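Local coordinates for protein ATP-dependent helicase FUN30 (Saccharomyces cerevisiae S288c, PDB 5GN1) that is an ATP-dependent SNF2-family chromatin remodeller that acts in DNA repair, DNA end resection and heterochromatin organization, represented here by the C-terminal part of its ATPase domain, at residues Leu46-Gln54 against Asp293-Thr301; Asn274-Ser282 against Val304-Lys312. All blocks are in the same frame, centred on the assembly; numbering follows the deposited sequence.

Interaction 1. Residues Leu46-Gln54 against Asp293-Thr301; sequences LPPKHTHIQ and DRAHRVGQT
The imidazole of His296 lies between Leu46 and Lys49, where the edge strand of the C-terminal RecA-like lobe begins beside the loop of helicase motif VI (DRAHRVGQ). Two CH-pi contacts share the ring: over one face Leu46 CD2 sits 3.8 Å from the His296 centroid, and over the opposite face Lys49 CD, at 3.7 Å. Lysine suits its side because its methylenes cover the ring while the ammonium travels on. His296 keeps CG trans to its backbone N (chi1 171°), which swings the ring out from the loop. Pro47 CD rests against a carbonyl, 3.3 Å from Gln300 O. Lys49 NZ makes a salt bridge to Asp293 OD1, a weak hydrogen bond at 3.4 Å. At the ring edge, in plane, a water donates to Pro47 O (2.9 Å) and is hydrogen-bonded to His296 ND1 (3.1 Å). With an alanine in place of His296, Leu46 and Lys49 would probably lose the flat surface they share, and the water its partner in the loop. Arg297 to Gln300 form a type II turn, and Gln300 NE2 donates to Ala295 O (2.9 Å), in the plane of its amide but with the nitrogen above the carbonyl plane.

Interaction 2. Residues Asn274-Ser282 against Val304-Lys312; sequences NNVIIFDQS and VNITTLITK
Val276 and Ile306 lie side by side and point the same way from neighbouring parallel strands, Val276 CB 3.7 Å from Ile306 CG1, in a beta-alpha-beta unit of the RecA-like fold. Beta-branched residues suit such extended strands, and they recur on this face: Ile278 crosses Thr308 at a slant, its CB 3.6 Å from Thr308 OG1. On the other face Asn275 and Asn305 also run alongside each other, their amide planes 20° apart, though their ND2 atoms bond elsewhere, to Glu203 and His52 respectively. Further along, Ile277 turns CG2 toward Leu309, 4.1 Å from its CG; chi1 of -59° sets that methyl trans to the backbone N. Leu309 also sends CD1 to within 3.7 Å of Phe279 CD1, so one branched leucine meets two apolar neighbours. Between the strands, five backbone hydrogen bonds fix the register. Thr307 N donates to Val276 O (2.8 Å), which also accepts a longer bond from a water held by Thr307 OG1. Lys186 of helix 185-200 bonds the carbonyls of Phe279 and Leu309, and Leu190 and Leu193 of that helix pack on Ile277; helix 315-322 touches Gln281 and Ile310, while strands 205-209 and 49-56 flank the pair.

Overall arrangement
Both interactions reach the same parallel sheet and share strand 304-311 as their go-between: it pairs with 275-278 inside interaction 2 and, through backbone bonds of His50 and His52 to Ile306, with the edge strand of interaction 1. Their centres lie about 12 Å apart. Interaction 2 is core, nearer the chain's centre, and relies on regular strand pairing with mostly aliphatic side chains. Interaction 1 is a surface contact whose centre lies about 23 Å from the centre of the chain, where a strand start meets an irregular loop; its chemistry is mixed, with an aromatic ring, a salt bridge and a bridging water. Loop 293-301 lies on the connection between the two strands of interaction 2.

Interaction 1. Residues Leu46-Gln54 against Asp293-Thr301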
loop_
_atom_site.group_PDB
_atom_site.type_symbol
_atom_site.label_atom_id
_atom_site.label_comp_id
_atom_site.label_asym_id
_atom_site.label_seq_id
_atom_site.Cartn_x
_atom_site.Cartn_y
_atom_site.Cartn_z
ATOM N N LEU A 46 -9.467 2.669 31.260
ATOM C CA LEU A 46 -9.135 2.233 29.909
ATOM C C LEU A 46 -8.350 0.925 29.965
ATOM O O LEU A 46 -7.236 0.907 30.497
ATOM C CB LEU A 46 -8.330 3.312 29.199
ATOM C CG LEU A 46 -7.942 3.102 27.735
ATOM C CD1 LEU A 46 -9.153 2.792 26.872
ATOM C CD2 LEU A 46 -7.236 4.353 27.229
ATOM N N PRO A 47 -8.884 -0.173 29.441
ATOM C CA PRO A 47 -8.154 -1.442 29.475
ATOM C C PRO A 47 -6.863 -1.334 28.686
ATOM O O PRO A 47 -6.732 -0.462 27.813
ATOM C CB PRO A 47 -9.124 -2.433 28.818
ATOM C CG PRO A 47 -10.464 -1.724 28.794
ATOM C CD PRO A 47 -10.146 -0.278 28.688
ATOM N N PRO A 48 -5.893 -2.205 28.953
ATOM C CA PRO A 48 -4.592 -2.086 28.281
ATOM C C PRO A 48 -4.665 -2.433 26.803
ATOM O O PRO A 48 -5.516 -3.205 26.358
ATOM C CB PRO A 48 -3.710 -3.088 29.036
ATOM C CG PRO A 48 -4.668 -4.072 29.628
ATOM C CD PRO A 48 -5.892 -3.266 29.977
ATOM N N LYS A 49 -3.748 -1.842 26.044
ATOM C CA LYS A 49 -3.478 -2.236 24.673
ATOM C C LYS A 49 -2.202 -3.075 24.613
ATOM O O LYS A 49 -1.355 -3.022 25.509
ATOM C CB LYS A 49 -3.360 -1.005 23.776
ATOM C CG LYS A 49 -2.138 -0.134 24.012
ATOM C CD LYS A 49 -2.182 1.070 23.084
ATOM C CE LYS A 49 -0.908 1.891 23.116
ATOM N NZ LYS A 49 -1.148 3.211 22.440
ATOM N N HIS A 50 -2.097 -3.889 23.564
ATOM C CA HIS A 50 -0.928 -4.732 23.339
ATOM C C HIS A 50 -0.540 -4.668 21.864
ATOM O O HIS A 50 -1.382 -4.891 20.989
ATOM C CB HIS A 50 -1.196 -6.183 23.754
ATOM C CG HIS A 50 -1.656 -6.345 25.175
ATOM N ND1 HIS A 50 -0.807 -6.217 26.257
ATOM C CD2 HIS A 50 -2.871 -6.656 25.690
ATOM C CE1 HIS A 50 -1.481 -6.431 27.374
ATOM N NE2 HIS A 50 -2.737 -6.696 27.058
ATOM N N THR A 51 0.731 -4.369 21.584
ATOM C CA THR A 51 1.225 -4.279 20.215
ATOM C C THR A 51 2.095 -5.482 19.877
ATOM O O THR A 51 2.876 -5.949 20.709
ATOM C CB THR A 51 2.002 -2.973 19.998
ATOM O OG1 THR A 51 3.074 -2.879 20.945
ATOM C CG2 THR A 51 1.076 -1.789 20.193
ATOM N N HIS A 52 1.950 -5.986 18.658
ATOM C CA HIS A 52 2.643 -7.182 18.205
ATOM C C HIS A 52 3.200 -6.920 16.814
ATOM O O HIS A 52 2.722 -6.040 16.093
ATOM C CB HIS A 52 1.707 -8.409 18.138
ATOM C CG HIS A 52 0.750 -8.520 19.288
ATOM N ND1 HIS A 52 1.058 -9.194 20.452
ATOM C CD2 HIS A 52 -0.515 -8.056 19.446
ATOM C CE1 HIS A 52 0.028 -9.134 21.282
ATOM N NE2 HIS A 52 -0.938 -8.444 20.698
ATOM N N ILE A 53 4.202 -7.708 16.431
ATOM C CA ILE A 53 4.745 -7.704 15.076
ATOM C C ILE A 53 4.430 -9.054 14.457
ATOM O O ILE A 53 4.660 -10.094 15.079
ATOM C CB ILE A 53 6.265 -7.452 15.062
ATOM C CG1 ILE A 53 6.630 -6.116 15.728
ATOM C CG2 ILE A 53 6.834 -7.597 13.629
ATOM C CD1 ILE A 53 5.970 -4.913 15.156
ATOM N N GLN A 54 3.896 -9.051 13.245
ATOM C CA GLN A 54 3.676 -10.283 12.502
ATOM C C GLN A 54 4.550 -10.246 11.264
ATOM O O GLN A 54 4.387 -9.361 10.416
ATOM C CB GLN A 54 2.211 -10.452 12.111
ATOM C CG GLN A 54 1.951 -11.656 11.220
ATOM C CD GLN A 54 2.350 -12.978 11.855
ATOM O OE1 GLN A 54 1.731 -13.418 12.819
ATOM N NE2 GLN A 54 3.384 -13.625 11.304
ATOM N N ASP A 293 -5.088 4.419 18.524
ATOM C CA ASP A 293 -5.955 5.073 19.496
ATOM C C ASP A 293 -7.334 5.441 18.943
ATOM O O ASP A 293 -8.132 6.020 19.684
ATOM C CB ASP A 293 -5.277 6.329 20.054
ATOM C CG ASP A 293 -4.094 6.005 20.962
ATOM O OD1 ASP A 293 -3.906 4.822 21.340
ATOM O OD2 ASP A 293 -3.357 6.951 21.319
ATOM N N ARG A 294 -7.645 5.152 17.671
ATOM C CA ARG A 294 -9.047 5.225 17.251
ATOM C C ARG A 294 -9.870 4.159 17.964
ATOM O O ARG A 294 -11.055 4.366 18.236
ATOM C CB ARG A 294 -9.189 5.067 15.727
ATOM C CG ARG A 294 -8.457 6.116 14.865
ATOM C CD ARG A 294 -8.683 7.535 15.372
ATOM N NE ARG A 294 -7.621 7.951 16.287
ATOM C CZ ARG A 294 -7.727 8.954 17.148
ATOM N NH1 ARG A 294 -8.872 9.627 17.238
ATOM N NH2 ARG A 294 -6.699 9.267 17.930
ATOM N N ALA A 295 -9.246 3.032 18.295
ATOM C CA ALA A 295 -9.842 1.940 19.050
ATOM C C ALA A 295 -9.497 1.999 20.532
ATOM O O ALA A 295 -10.366 1.759 21.382
ATOM C CB ALA A 295 -9.375 0.594 18.479
ATOM N N HIS A 296 -8.244 2.326 20.856
ATOM C CA HIS A 296 -7.762 2.342 22.239
ATOM C C HIS A 296 -7.952 3.752 22.776
ATOM O O HIS A 296 -7.056 4.595 22.706
ATOM C CB HIS A 296 -6.308 1.892 22.324
ATOM C CG HIS A 296 -5.701 2.086 23.681
ATOM N ND1 HIS A 296 -6.058 1.319 24.772
ATOM C CD2 HIS A 296 -4.795 2.987 24.133
ATOM C CE1 HIS A 296 -5.387 1.731 25.833
ATOM N NE2 HIS A 296 -4.619 2.744 25.474
ATOM N N ARG A 297 -9.144 4.012 23.309
ATOM C CA ARG A 297 -9.498 5.338 23.791
ATOM C C ARG A 297 -10.671 5.198 24.750
ATOM O O ARG A 297 -11.258 4.123 24.901
ATOM C CB ARG A 297 -9.837 6.285 22.632
ATOM C CG ARG A 297 -11.060 5.825 21.822
ATOM C CD ARG A 297 -11.324 6.683 20.599
ATOM N NE ARG A 297 -11.512 8.094 20.927
ATOM C CZ ARG A 297 -10.581 9.031 20.756
ATOM N NH1 ARG A 297 -9.387 8.710 20.265
ATOM N NH2 ARG A 297 -10.840 10.289 21.089
ATOM N N VAL A 298 -11.008 6.316 25.392
ATOM C CA VAL A 298 -12.086 6.332 26.375
ATOM C C VAL A 298 -13.371 5.839 25.730
ATOM O O VAL A 298 -13.742 6.265 24.630
ATOM C CB VAL A 298 -12.242 7.743 26.961
ATOM C CG1 VAL A 298 -13.384 7.785 27.963
ATOM C CG2 VAL A 298 -10.937 8.186 27.614
ATOM N N GLY A 299 -14.048 4.918 26.406
ATOM C CA GLY A 299 -15.219 4.256 25.874
ATOM C C GLY A 299 -14.969 2.818 25.483
ATOM O O GLY A 299 -15.923 2.030 25.409
ATOM N N GLN A 300 -13.711 2.461 25.229
ATOM C CA GLN A 300 -13.350 1.094 24.892
ATOM C C GLN A 300 -13.497 0.205 26.118
ATOM O O GLN A 300 -13.017 0.545 27.201
ATOM C CB GLN A 300 -11.912 1.043 24.370
ATOM C CG GLN A 300 -11.392 -0.347 24.145
ATOM C CD GLN A 300 -12.132 -1.083 23.028
ATOM O OE1 GLN A 300 -12.905 -1.996 23.295
ATOM N NE2 GLN A 300 -11.874 -0.697 21.766
ATOM N N THR A 301 -14.161 -0.931 25.952
ATOM C CA THR A 301 -14.392 -1.837 27.065
ATOM C C THR A 301 -13.538 -3.093 27.011
ATOM O O THR A 301 -13.533 -3.856 27.977
ATOM C CB THR A 301 -15.870 -2.255 27.131
ATOM O OG1 THR A 301 -16.197 -3.035 25.979
ATOM C CG2 THR A 301 -16.777 -1.034 27.176
HETATM O O HOH W 1 -7.968 -1.029 25.299
#

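Interaction 2. Residues Asn274-Ser282 against Val304-Lys312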
loop_
_atom_site.group_PDB
_atom_site.type_symbol
_atom_site.label_atom_id
_atom_site.label_comp_id
_atom_site.label_asym_id
_atom_site.label_seq_id
_atom_site.Cartn_x
_atom_site.Cartn_y
_atom_site.Cartn_z
ATOM N N ASN A 274 -11.827 -3.851 18.673
ATOM C CA ASN A 274 -10.724 -3.963 19.629
ATOM C C ASN A 274 -9.495 -4.621 19.009
ATOM O O ASN A 274 -8.624 -5.107 19.740
ATOM C CB ASN A 274 -11.148 -4.697 20.914
ATOM C CG ASN A 274 -11.472 -6.165 20.694
ATOM O OD1 ASN A 274 -12.236 -6.522 19.800
ATOM N ND2 ASN A 274 -10.908 -7.029 21.540
ATOM N N ASN A 275 -9.403 -4.626 17.673
ATOM C CA ASN A 275 -8.231 -5.106 16.958
ATOM C C ASN A 275 -7.815 -4.071 15.929
ATOM O O ASN A 275 -8.661 -3.410 15.322
ATOM C CB ASN A 275 -8.487 -6.439 16.266
ATOM C CG ASN A 275 -8.887 -7.514 17.248
ATOM O OD1 ASN A 275 -8.036 -8.210 17.806
ATOM N ND2 ASN A 275 -10.184 -7.652 17.469
ATOM N N VAL A 276 -6.505 -3.934 15.745
ATOM C CA VAL A 276 -5.940 -2.975 14.811
ATOM C C VAL A 276 -4.818 -3.675 14.058
ATOM O O VAL A 276 -3.950 -4.296 14.677
ATOM C CB VAL A 276 -5.418 -1.709 15.528
ATOM C CG1 VAL A 276 -4.702 -0.807 14.513
ATOM C CG2 VAL A 276 -6.568 -0.945 16.190
ATOM N N ILE A 277 -4.856 -3.607 12.729
ATOM C CA ILE A 277 -3.810 -4.142 11.878
ATOM C C ILE A 277 -3.174 -2.972 11.155
ATOM O O ILE A 277 -3.863 -2.227 10.445
ATOM C CB ILE A 277 -4.349 -5.174 10.881
ATOM C CG1 ILE A 277 -5.011 -6.332 11.632
ATOM C CG2 ILE A 277 -3.224 -5.679 9.989
ATOM C CD1 ILE A 277 -5.595 -7.360 10.720
ATOM N N ILE A 278 -1.870 -2.797 11.358
ATOM C CA ILE A 278 -1.088 -1.779 10.662
ATOM C C ILE A 278 -0.519 -2.489 9.444
ATOM O O ILE A 278 0.400 -3.306 9.567
ATOM C CB ILE A 278 0.016 -1.203 11.553
ATOM C CG1 ILE A 278 -0.564 -0.679 12.862
ATOM C CG2 ILE A 278 0.762 -0.076 10.836
ATOM C CD1 ILE A 278 -1.456 0.498 12.675
ATOM N N PHE A 279 -1.108 -2.241 8.266
ATOM C CA PHE A 279 -0.682 -3.008 7.100
ATOM C C PHE A 279 0.737 -2.634 6.700
ATOM O O PHE A 279 1.495 -3.486 6.218
ATOM C CB PHE A 279 -1.650 -2.801 5.944
ATOM C CG PHE A 279 -1.482 -3.787 4.818
ATOM C CD1 PHE A 279 -2.111 -5.027 4.861
ATOM C CD2 PHE A 279 -0.708 -3.470 3.707
ATOM C CE1 PHE A 279 -1.957 -5.940 3.825
ATOM C CE2 PHE A 279 -0.564 -4.372 2.656
ATOM C CZ PHE A 279 -1.191 -5.608 2.717
ATOM N N ASP A 280 1.125 -1.386 6.934
ATOM C CA ASP A 280 2.467 -0.920 6.609
ATOM C C ASP A 280 2.788 0.205 7.575
ATOM O O ASP A 280 1.955 1.089 7.800
ATOM C CB ASP A 280 2.559 -0.454 5.144
ATOM C CG ASP A 280 1.418 0.488 4.752
ATOM O OD1 ASP A 280 1.543 1.706 5.012
ATOM O OD2 ASP A 280 0.391 -0.002 4.206
ATOM N N GLN A 281 3.963 0.147 8.182
ATOM C CA GLN A 281 4.186 1.069 9.277
ATOM C C GLN A 281 4.623 2.434 8.761
ATOM O O GLN A 281 5.078 2.591 7.628
ATOM C CB GLN A 281 5.218 0.506 10.251
ATOM C CG GLN A 281 6.605 0.399 9.675
ATOM C CD GLN A 281 7.511 -0.478 10.521
ATOM O OE1 GLN A 281 8.244 -1.322 9.987
ATOM N NE2 GLN A 281 7.458 -0.296 11.842
ATOM N N SER A 282 4.443 3.433 9.610
ATOM C CA SER A 282 4.936 4.771 9.362
ATOM C C SER A 282 6.344 4.923 9.928
ATOM O O SER A 282 6.714 4.273 10.913
ATOM C CB SER A 282 4.004 5.805 9.995
ATOM O OG SER A 282 4.543 7.109 9.885
ATOM N N VAL A 304 -7.243 -3.907 23.588
ATOM C CA VAL A 304 -7.047 -3.671 22.158
ATOM C C VAL A 304 -5.739 -4.318 21.731
ATOM O O VAL A 304 -4.685 -4.072 22.335
ATOM C CB VAL A 304 -7.061 -2.167 21.832
ATOM C CG1 VAL A 304 -6.550 -1.895 20.392
ATOM C CG2 VAL A 304 -8.464 -1.607 22.029
ATOM N N ASN A 305 -5.800 -5.149 20.695
ATOM C CA ASN A 305 -4.629 -5.833 20.174
ATOM C C ASN A 305 -4.245 -5.225 18.834
ATOM O O ASN A 305 -5.079 -5.121 17.930
ATOM C CB ASN A 305 -4.885 -7.326 20.034
ATOM C CG ASN A 305 -4.779 -8.051 21.363
ATOM O OD1 ASN A 305 -5.787 -8.318 22.026
ATOM N ND2 ASN A 305 -3.552 -8.355 21.768
ATOM N N ILE A 306 -2.985 -4.828 18.713
ATOM C CA ILE A 306 -2.487 -4.111 17.543
ATOM C C ILE A 306 -1.371 -4.937 16.922
ATOM O O ILE A 306 -0.438 -5.346 17.617
ATOM C CB ILE A 306 -1.999 -2.702 17.924
ATOM C CG1 ILE A 306 -3.150 -1.880 18.501
ATOM C CG2 ILE A 306 -1.373 -1.989 16.726
ATOM C CD1 ILE A 306 -2.808 -1.231 19.782
ATOM N N THR A 307 -1.477 -5.214 15.622
ATOM C CA THR A 307 -0.493 -6.035 14.930
ATOM C C THR A 307 0.042 -5.272 13.720
ATOM O O THR A 307 -0.739 -4.825 12.871
ATOM C CB THR A 307 -1.099 -7.381 14.504
ATOM O OG1 THR A 307 -1.553 -8.083 15.672
ATOM C CG2 THR A 307 -0.060 -8.248 13.759
ATOM N N THR A 308 1.364 -5.128 13.641
ATOM C CA THR A 308 2.018 -4.503 12.496
ATOM C C THR A 308 2.617 -5.587 11.614
ATOM O O THR A 308 3.354 -6.452 12.102
ATOM C CB THR A 308 3.101 -3.525 12.946
ATOM O OG1 THR A 308 2.504 -2.508 13.746
ATOM C CG2 THR A 308 3.773 -2.873 11.734
ATOM N N LEU A 309 2.256 -5.564 10.330
ATOM C CA LEU A 309 2.763 -6.522 9.360
ATOM C C LEU A 309 4.113 -6.047 8.854
ATOM O O LEU A 309 4.240 -4.905 8.407
ATOM C CB LEU A 309 1.801 -6.658 8.176
ATOM C CG LEU A 309 0.370 -7.050 8.515
ATOM C CD1 LEU A 309 -0.425 -7.317 7.238
ATOM C CD2 LEU A 309 0.403 -8.270 9.405
ATOM N N ILE A 310 5.116 -6.923 8.911
ATOM C CA ILE A 310 6.482 -6.571 8.540
ATOM C C ILE A 310 7.032 -7.667 7.644
ATOM O O ILE A 310 7.121 -8.829 8.063
ATOM C CB ILE A 310 7.385 -6.382 9.768
ATOM C CG1 ILE A 310 6.916 -5.172 10.568
ATOM C CG2 ILE A 310 8.854 -6.218 9.333
ATOM C CD1 ILE A 310 7.906 -4.682 11.615
ATOM N N THR A 311 7.394 -7.305 6.412
ATOM C CA THR A 311 8.016 -8.255 5.504
ATOM C C THR A 311 9.480 -8.457 5.890
ATOM O O THR A 311 10.251 -7.492 5.994
ATOM C CB THR A 311 7.889 -7.783 4.062
ATOM O OG1 THR A 311 6.503 -7.845 3.670
ATOM C CG2 THR A 311 8.709 -8.690 3.147
ATOM N N LYS A 312 9.846 -9.715 6.126
ATOM C CA LYS A 312 11.212 -10.066 6.492
ATOM C C LYS A 312 12.132 -9.945 5.284
ATOM O O LYS A 312 11.717 -10.157 4.140
ATOM C CB LYS A 312 11.272 -11.498 7.027
ATOM C CG LYS A 312 11.522 -11.627 8.523
ATOM C CD LYS A 312 11.431 -13.102 8.938
ATOM C CE LYS A 312 12.259 -13.395 10.176
ATOM N NZ LYS A 312 12.386 -14.868 10.402
HETATM O O HOH W 2 -4.173 -7.444 15.459
HETATM O O HOH W 3 5.439 -2.264 7.774
#